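Local coordinates for protein endostatin (Mus musculus, PDB 1KOE) that inhibits angiogenesis as the C-terminal non-collagenous fragment of the collagen XVIII alpha1 chain and binds heparin, at residues P64-S76 / L88-R100. Sequence-based numbering, arbitrary orientation.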
ATOM      1  N   PRO A  64       8.037  13.691  -4.736  1.00 10.78           N
ATOM      2  CA  PRO A  64       7.304  13.512  -3.488  1.00 11.08           C
ATOM      3  C   PRO A  64       6.088  12.604  -3.580  1.00  9.78           C
ATOM      4  O   PRO A  64       5.427  12.538  -4.611  1.00 10.76           O
ATOM      5  CB  PRO A  64       6.924  14.946  -3.096  1.00 11.01           C
ATOM      6  CG  PRO A  64       6.951  15.700  -4.365  1.00 16.40           C
ATOM      7  CD  PRO A  64       8.130  15.115  -5.098  1.00  9.78           C
ATOM      8  N   ILE A  65       5.825  11.883  -2.497  1.00  9.72           N
ATOM      9  CA  ILE A  65       4.663  11.003  -2.404  1.00 11.47           C
ATOM     10  C   ILE A  65       3.610  11.806  -1.649  1.00  9.90           C
ATOM     11  O   ILE A  65       3.880  12.320  -0.562  1.00  9.51           O
ATOM     12  CB  ILE A  65       4.972   9.712  -1.600  1.00 12.59           C
ATOM     13  CG1 ILE A  65       6.202   8.985  -2.197  1.00 12.81           C
ATOM     14  CG2 ILE A  65       3.731   8.806  -1.545  1.00 10.13           C
ATOM     15  CD1 ILE A  65       6.050   8.478  -3.629  1.00 12.75           C
ATOM     16  N   VAL A  66       2.413  11.904  -2.219  1.00  8.31           N
ATOM     17  CA  VAL A  66       1.327  12.678  -1.619  1.00  8.59           C
ATOM     18  C   VAL A  66       0.065  11.845  -1.527  1.00  8.32           C
ATOM     19  O   VAL A  66      -0.052  10.804  -2.182  1.00  9.94           O
ATOM     20  CB  VAL A  66       0.990  13.978  -2.470  1.00  9.06           C
ATOM     21  CG1 VAL A  66       2.242  14.819  -2.674  1.00  9.64           C
ATOM     22  CG2 VAL A  66       0.360  13.619  -3.823  1.00 10.29           C
ATOM     23  N   ASN A  67      -0.856  12.266  -0.674  1.00  7.22           N
ATOM     24  CA  ASN A  67      -2.127  11.570  -0.573  1.00  6.18           C
ATOM     25  C   ASN A  67      -3.097  12.099  -1.657  1.00  7.48           C
ATOM     26  O   ASN A  67      -2.713  12.931  -2.491  1.00  8.60           O
ATOM     27  CB  ASN A  67      -2.707  11.633   0.851  1.00  7.17           C
ATOM     28  CG  ASN A  67      -3.065  13.035   1.291  1.00 10.87           C
ATOM     29  OD1 ASN A  67      -3.288  13.931   0.472  1.00 10.05           O
ATOM     30  ND2 ASN A  67      -3.192  13.214   2.597  1.00 11.25           N
ATOM     31  N   LEU A  68      -4.338  11.617  -1.640  1.00  8.24           N
ATOM     32  CA  LEU A  68      -5.350  11.998  -2.615  1.00 10.00           C
ATOM     33  C   LEU A  68      -5.542  13.515  -2.712  1.00 12.19           C
ATOM     34  O   LEU A  68      -5.835  14.039  -3.789  1.00 13.21           O
ATOM     35  CB  LEU A  68      -6.675  11.339  -2.243  1.00 11.80           C
ATOM     36  CG  LEU A  68      -7.858  11.576  -3.191  1.00 13.04           C
ATOM     37  CD1 LEU A  68      -7.637  10.804  -4.472  1.00 19.40           C
ATOM     38  CD2 LEU A  68      -9.166  11.154  -2.523  1.00 14.64           C
ATOM     39  N   LYS A  69      -5.421  14.193  -1.571  1.00 10.81           N
ATOM     40  CA  LYS A  69      -5.587  15.644  -1.477  1.00 13.25           C
ATOM     41  C   LYS A  69      -4.283  16.420  -1.676  1.00 15.01           C
ATOM     42  O   LYS A  69      -4.212  17.614  -1.366  1.00 14.89           O
ATOM     43  CB  LYS A  69      -6.223  16.010  -0.134  1.00 13.08           C
ATOM     44  CG  LYS A  69      -7.659  15.475   0.020  1.00 23.58           C
ATOM     45  CD  LYS A  69      -8.260  15.814   1.375  1.00 35.02           C
ATOM     46  CE  LYS A  69      -9.779  15.636   1.371  1.00 46.91           C
ATOM     47  NZ  LYS A  69     -10.214  14.305   0.840  1.00 57.40           N
ATOM     48  N   ASP A  70      -3.272  15.748  -2.216  1.00 10.24           N
ATOM     49  CA  ASP A  70      -1.968  16.345  -2.483  1.00 10.26           C
ATOM     50  C   ASP A  70      -1.167  16.770  -1.264  1.00 11.53           C
ATOM     51  O   ASP A  70      -0.263  17.597  -1.376  1.00 14.87           O
ATOM     52  CB  ASP A  70      -2.051  17.504  -3.502  1.00 10.80           C
ATOM     53  CG  ASP A  70      -2.400  17.039  -4.905  1.00 16.79           C
ATOM     54  OD1 ASP A  70      -2.347  15.836  -5.193  1.00 16.98           O
ATOM     55  OD2 ASP A  70      -2.726  17.886  -5.750  1.00 19.23           O
ATOM     56  N   GLU A  71      -1.494  16.225  -0.098  1.00  9.33           N
ATOM     57  CA  GLU A  71      -0.735  16.523   1.116  1.00  9.28           C
ATOM     58  C   GLU A  71       0.504  15.643   1.074  1.00 11.06           C
ATOM     59  O   GLU A  71       0.417  14.425   0.828  1.00 10.86           O
ATOM     60  CB  GLU A  71      -1.581  16.226   2.342  1.00 10.70           C
ATOM     61  CG  GLU A  71      -2.843  17.067   2.307  1.00 13.38           C
ATOM     62  CD  GLU A  71      -3.828  16.798   3.419  1.00 22.15           C
ATOM     63  OE1 GLU A  71      -3.866  15.674   4.001  1.00 15.62           O
ATOM     64  OE2 GLU A  71      -4.601  17.745   3.694  1.00 27.12           O
ATOM     65  N   VAL A  72       1.664  16.259   1.264  1.00  9.59           N
ATOM     66  CA  VAL A  72       2.927  15.545   1.180  1.00 10.86           C
ATOM     67  C   VAL A  72       3.129  14.569   2.311  1.00 13.44           C
ATOM     68  O   VAL A  72       2.992  14.932   3.486  1.00 14.37           O
ATOM     69  CB  VAL A  72       4.116  16.519   1.087  1.00 11.29           C
ATOM     70  CG1 VAL A  72       5.428  15.755   0.871  1.00 11.00           C
ATOM     71  CG2 VAL A  72       3.869  17.520  -0.035  1.00 11.82           C
ATOM     72  N   LEU A  73       3.427  13.320   1.944  1.00 10.99           N
ATOM     73  CA  LEU A  73       3.645  12.229   2.907  1.00 11.77           C
ATOM     74  C   LEU A  73       5.113  11.885   3.080  1.00 11.30           C
ATOM     75  O   LEU A  73       5.557  11.564   4.176  1.00 13.41           O
ATOM     76  CB  LEU A  73       2.895  10.962   2.464  1.00 10.60           C
ATOM     77  CG  LEU A  73       1.397  11.102   2.201  1.00 11.69           C
ATOM     78  CD1 LEU A  73       0.865   9.785   1.707  1.00 15.27           C
ATOM     79  CD2 LEU A  73       0.654  11.529   3.439  1.00 15.32           C
ATOM     80  N   SER A  74       5.863  11.943   1.992  1.00 12.59           N
ATOM     81  CA  SER A  74       7.282  11.608   2.016  1.00 12.51           C
ATOM     82  C   SER A  74       7.961  12.347   0.860  1.00 12.70           C
ATOM     83  O   SER A  74       7.337  12.607  -0.173  1.00 13.12           O
ATOM     84  CB  SER A  74       7.440  10.078   1.867  1.00 12.81           C
ATOM     85  OG  SER A  74       8.792   9.698   1.752  1.00 17.30           O
ATOM     86  N   PRO A  75       9.237  12.743   1.044  1.00 12.25           N
ATOM     87  CA  PRO A  75       9.990  13.458   0.002  1.00 12.35           C
ATOM     88  C   PRO A  75      10.264  12.654  -1.269  1.00 11.21           C
ATOM     89  O   PRO A  75      10.456  13.226  -2.349  1.00 13.32           O
ATOM     90  CB  PRO A  75      11.283  13.865   0.724  1.00 14.48           C
ATOM     91  CG  PRO A  75      11.410  12.847   1.828  1.00 13.98           C
ATOM     92  CD  PRO A  75      10.004  12.657   2.301  1.00 13.48           C
ATOM     93  N   SER A  76      10.231  11.331  -1.153  1.00 10.85           N
ATOM     94  CA  SER A  76      10.474  10.456  -2.292  1.00  9.69           C
ATOM     95  C   SER A  76      10.077   9.032  -1.954  1.00 10.77           C
ATOM     96  O   SER A  76       9.817   8.687  -0.801  1.00 11.42           O
ATOM     97  CB  SER A  76      11.961  10.444  -2.660  1.00 12.14           C
ATOM     98  OG  SER A  76      12.715   9.810  -1.639  1.00 12.73           O
ATOM     99  N   LEU A  88       6.067   7.896   8.310  1.00 18.83           N
ATOM    100  CA  LEU A  88       5.384   9.062   7.779  1.00 23.64           C
ATOM    101  C   LEU A  88       5.458  10.129   8.848  1.00 26.18           C
ATOM    102  O   LEU A  88       5.751   9.845  10.002  1.00 27.58           O
ATOM    103  CB  LEU A  88       3.927   8.763   7.433  1.00 23.44           C
ATOM    104  CG  LEU A  88       3.625   7.669   6.402  1.00 21.44           C
ATOM    105  CD1 LEU A  88       2.129   7.559   6.224  1.00 30.04           C
ATOM    106  CD2 LEU A  88       4.286   7.945   5.068  1.00 23.51           C
ATOM    107  N   GLN A  89       5.297  11.375   8.443  1.00 33.02           N
ATOM    108  CA  GLN A  89       5.335  12.465   9.404  1.00 35.26           C
ATOM    109  C   GLN A  89       4.053  12.408  10.224  1.00 34.91           C
ATOM    110  O   GLN A  89       3.002  12.001   9.715  1.00 34.64           O
ATOM    111  CB  GLN A  89       5.423  13.798   8.674  1.00 41.02           C
ATOM    112  CG  GLN A  89       6.288  14.815   9.388  1.00 50.30           C
ATOM    113  CD  GLN A  89       6.068  16.211   8.892  1.00 62.18           C
ATOM    114  OE1 GLN A  89       6.916  16.768   8.202  1.00 69.77           O
ATOM    115  NE2 GLN A  89       4.928  16.794   9.242  1.00 63.73           N
ATOM    116  N   PRO A  90       4.115  12.824  11.498  1.00 36.79           N
ATOM    117  CA  PRO A  90       2.946  12.818  12.382  1.00 36.81           C
ATOM    118  C   PRO A  90       1.780  13.554  11.737  1.00 34.94           C
ATOM    119  O   PRO A  90       1.979  14.529  11.002  1.00 32.98           O
ATOM    120  CB  PRO A  90       3.444  13.571  13.627  1.00 38.12           C
ATOM    121  CG  PRO A  90       4.878  13.225  13.660  1.00 42.81           C
ATOM    122  CD  PRO A  90       5.297  13.353  12.206  1.00 40.94           C
ATOM    123  N   GLY A  91       0.574  13.064  11.986  1.00 32.98           N
ATOM    124  CA  GLY A  91      -0.599  13.714  11.439  1.00 30.54           C
ATOM    125  C   GLY A  91      -0.876  13.398   9.988  1.00 28.50           C
ATOM    126  O   GLY A  91      -1.905  13.835   9.468  1.00 30.52           O
ATOM    127  N   ALA A  92       0.039  12.681   9.327  1.00 25.56           N
ATOM    128  CA  ALA A  92      -0.130  12.280   7.919  1.00 22.10           C
ATOM    129  C   ALA A  92      -1.468  11.564   7.802  1.00 18.87           C
ATOM    130  O   ALA A  92      -1.824  10.790   8.680  1.00 21.82           O
ATOM    131  CB  ALA A  92       0.997  11.327   7.494  1.00 21.32           C
ATOM    132  N   ARG A  93      -2.216  11.860   6.747  1.00 16.13           N
ATOM    133  CA  ARG A  93      -3.530  11.254   6.501  1.00 14.81           C
ATOM    134  C   ARG A  93      -3.514  10.459   5.200  1.00 12.29           C
ATOM    135  O   ARG A  93      -2.861  10.854   4.227  1.00 13.37           O
ATOM    136  CB  ARG A  93      -4.596  12.334   6.315  1.00 14.64           C
ATOM    137  CG  ARG A  93      -4.883  13.140   7.520  1.00 26.70           C
ATOM    138  CD  ARG A  93      -6.098  13.982   7.274  1.00 26.86           C
ATOM    139  NE  ARG A  93      -5.894  15.033   6.276  1.00 27.65           N
ATOM    140  CZ  ARG A  93      -6.796  15.983   6.033  1.00 34.32           C
ATOM    141  NH1 ARG A  93      -7.936  15.985   6.720  1.00 31.38           N
ATOM    142  NH2 ARG A  93      -6.583  16.911   5.109  1.00 28.97           N
ATOM    143  N   ILE A  94      -4.240   9.353   5.181  1.00  9.91           N
ATOM    144  CA  ILE A  94      -4.349   8.568   3.966  1.00 10.26           C
ATOM    145  C   ILE A  94      -5.825   8.445   3.653  1.00  9.79           C
ATOM    146  O   ILE A  94      -6.628   8.085   4.516  1.00 10.47           O
ATOM    147  CB  ILE A  94      -3.690   7.178   4.088  1.00 13.89           C
ATOM    148  CG1 ILE A  94      -2.174   7.359   4.294  1.00 16.94           C
ATOM    149  CG2 ILE A  94      -4.002   6.332   2.827  1.00 13.66           C
ATOM    150  CD1 ILE A  94      -1.395   6.083   4.384  1.00 20.65           C
ATOM    151  N   PHE A  95      -6.185   8.884   2.454  1.00 10.02           N
ATOM    152  CA  PHE A  95      -7.566   8.839   1.966  1.00 10.35           C
ATOM    153  C   PHE A  95      -7.782   7.712   0.945  1.00 10.13           C
ATOM    154  O   PHE A  95      -6.868   7.359   0.187  1.00  9.50           O
ATOM    155  CB  PHE A  95      -7.929  10.165   1.272  1.00  8.78           C
ATOM    156  CG  PHE A  95      -7.905  11.342   2.184  1.00 11.12           C
ATOM    157  CD1 PHE A  95      -9.027  11.678   2.919  1.00 16.49           C
ATOM    158  CD2 PHE A  95      -6.760  12.109   2.327  1.00 12.05           C
ATOM    159  CE1 PHE A  95      -9.005  12.767   3.799  1.00 16.99           C
ATOM    160  CE2 PHE A  95      -6.738  13.187   3.197  1.00 19.05           C
ATOM    161  CZ  PHE A  95      -7.866  13.511   3.934  1.00 13.69           C
ATOM    162  N   SER A  96      -8.996   7.169   0.938  1.00  9.09           N
ATOM    163  CA  SER A  96      -9.390   6.163  -0.040  1.00  8.23           C
ATOM    164  C   SER A  96      -9.757   6.951  -1.317  1.00 10.53           C
ATOM    165  O   SER A  96      -9.841   8.196  -1.276  1.00  9.05           O
ATOM    166  CB  SER A  96     -10.603   5.409   0.472  1.00  7.47           C
ATOM    167  OG  SER A  96     -11.677   6.298   0.701  1.00 11.40           O
ATOM    168  N   PHE A  97     -10.013   6.244  -2.421  1.00  8.96           N
ATOM    169  CA  PHE A  97     -10.356   6.894  -3.693  1.00  8.36           C
ATOM    170  C   PHE A  97     -11.603   7.760  -3.569  1.00 10.56           C
ATOM    171  O   PHE A  97     -11.665   8.852  -4.153  1.00 10.48           O
ATOM    172  CB  PHE A  97     -10.545   5.855  -4.807  1.00  8.82           C
ATOM    173  CG  PHE A  97      -9.256   5.287  -5.315  1.00  7.88           C
ATOM    174  CD1 PHE A  97      -8.449   6.032  -6.183  1.00  7.40           C
ATOM    175  CD2 PHE A  97      -8.824   4.025  -4.903  1.00  9.14           C
ATOM    176  CE1 PHE A  97      -7.228   5.542  -6.631  1.00  9.69           C
ATOM    177  CE2 PHE A  97      -7.605   3.514  -5.344  1.00  9.95           C
ATOM    178  CZ  PHE A  97      -6.798   4.277  -6.212  1.00 10.14           C
ATOM    179  N   ASP A  98     -12.587   7.296  -2.803  1.00 10.70           N
ATOM    180  CA  ASP A  98     -13.809   8.069  -2.632  1.00 11.77           C
ATOM    181  C   ASP A  98     -13.738   9.179  -1.560  1.00 13.33           C
ATOM    182  O   ASP A  98     -14.779   9.702  -1.134  1.00 15.58           O
ATOM    183  CB  ASP A  98     -15.037   7.155  -2.444  1.00 10.84           C
ATOM    184  CG  ASP A  98     -14.976   6.316  -1.173  1.00 16.86           C
ATOM    185  OD1 ASP A  98     -14.173   6.616  -0.266  1.00 13.35           O
ATOM    186  OD2 ASP A  98     -15.751   5.332  -1.085  1.00 21.65           O
ATOM    187  N   GLY A  99     -12.520   9.496  -1.110  1.00  9.84           N
ATOM    188  CA  GLY A  99     -12.306  10.587  -0.183  1.00  9.11           C
ATOM    189  C   GLY A  99     -12.443  10.415   1.305  1.00 11.25           C
ATOM    190  O   GLY A  99     -12.491  11.414   2.016  1.00 16.51           O
ATOM    191  N   ARG A 100     -12.447   9.194   1.804  1.00 10.63           N
ATOM    192  CA  ARG A 100     -12.558   8.971   3.240  1.00 10.06           C
ATOM    193  C   ARG A 100     -11.206   8.768   3.921  1.00 11.45           C
ATOM    194  O   ARG A 100     -10.310   8.116   3.362  1.00 10.90           O
ATOM    195  CB  ARG A 100     -13.446   7.756   3.512  1.00 13.52           C
ATOM    196  CG  ARG A 100     -14.922   7.978   3.203  1.00 13.17           C
ATOM    197  CD  ARG A 100     -15.669   6.665   3.302  1.00 12.67           C
ATOM    198  NE  ARG A 100     -15.322   5.803   2.186  1.00 14.67           N
ATOM    199  CZ  ARG A 100     -15.360   4.476   2.199  1.00 17.38           C
ATOM    200  NH1 ARG A 100     -15.738   3.824   3.284  1.00 17.60           N
ATOM    201  NH2 ARG A 100     -15.011   3.799   1.119  1.00 20.61           N
TER
HETATM  202  O   HOH W   1      -4.688   9.120  -0.160  1.00  7.88           O
HETATM  203  O   HOH W   2      -1.562  14.349   5.257  1.00 21.81           O
HETATM  204  O   HOH W   3       4.044  12.021   6.193  1.00 41.23           O
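Arg93 meets the carboxylate of Glu71 side-on, the two flat groups only 20° from coplanar. Arg93 NE donates to Glu71 OE1 (3.1 Å) and Arg93 NH2 to Glu71 OE2 (2.6 Å), each oxygen offering its syn lone pair in this bidentate salt bridge. The Phe95 ring points its edge at one face of the same guanidinium, T-shaped, with Phe95 CZ over its centre, while Lys69 runs over a face of that ring. Lys69 CD makes a CH-pi contact, and the bend at chi4 brings Lys69 NZ over the same face, 3.7 Å from the Phe95 centroid in a cation-pi contact. Asn67 stands at the ring edge, its amide 80° from the ring plane. With CG between backbone N and carbonyl carbon, Asn67 ND2 donates to Arg93 O (2.9 Å, nearly straight at 170°) and also to Glu71 OE1, while Asn67 OD1 accepts from Glu71 N. Asn67 thus ties the type I turn 67-70, in the hairpin of strands 65-66 and 72-74 of this C-type-lectin-like fold, to the irregular 88-100 segment. One water links Glu71 OE1 to Arg93 N; another joins Leu68 N to Phe95 O. Leu68 packs CB against Phe95 CB at 3.9 Å, and at the other end of the contact Leu73 CD2 rests on Ala92 CB at 4.1 Å, with a third water bridging Leu73 O and Gln89 N.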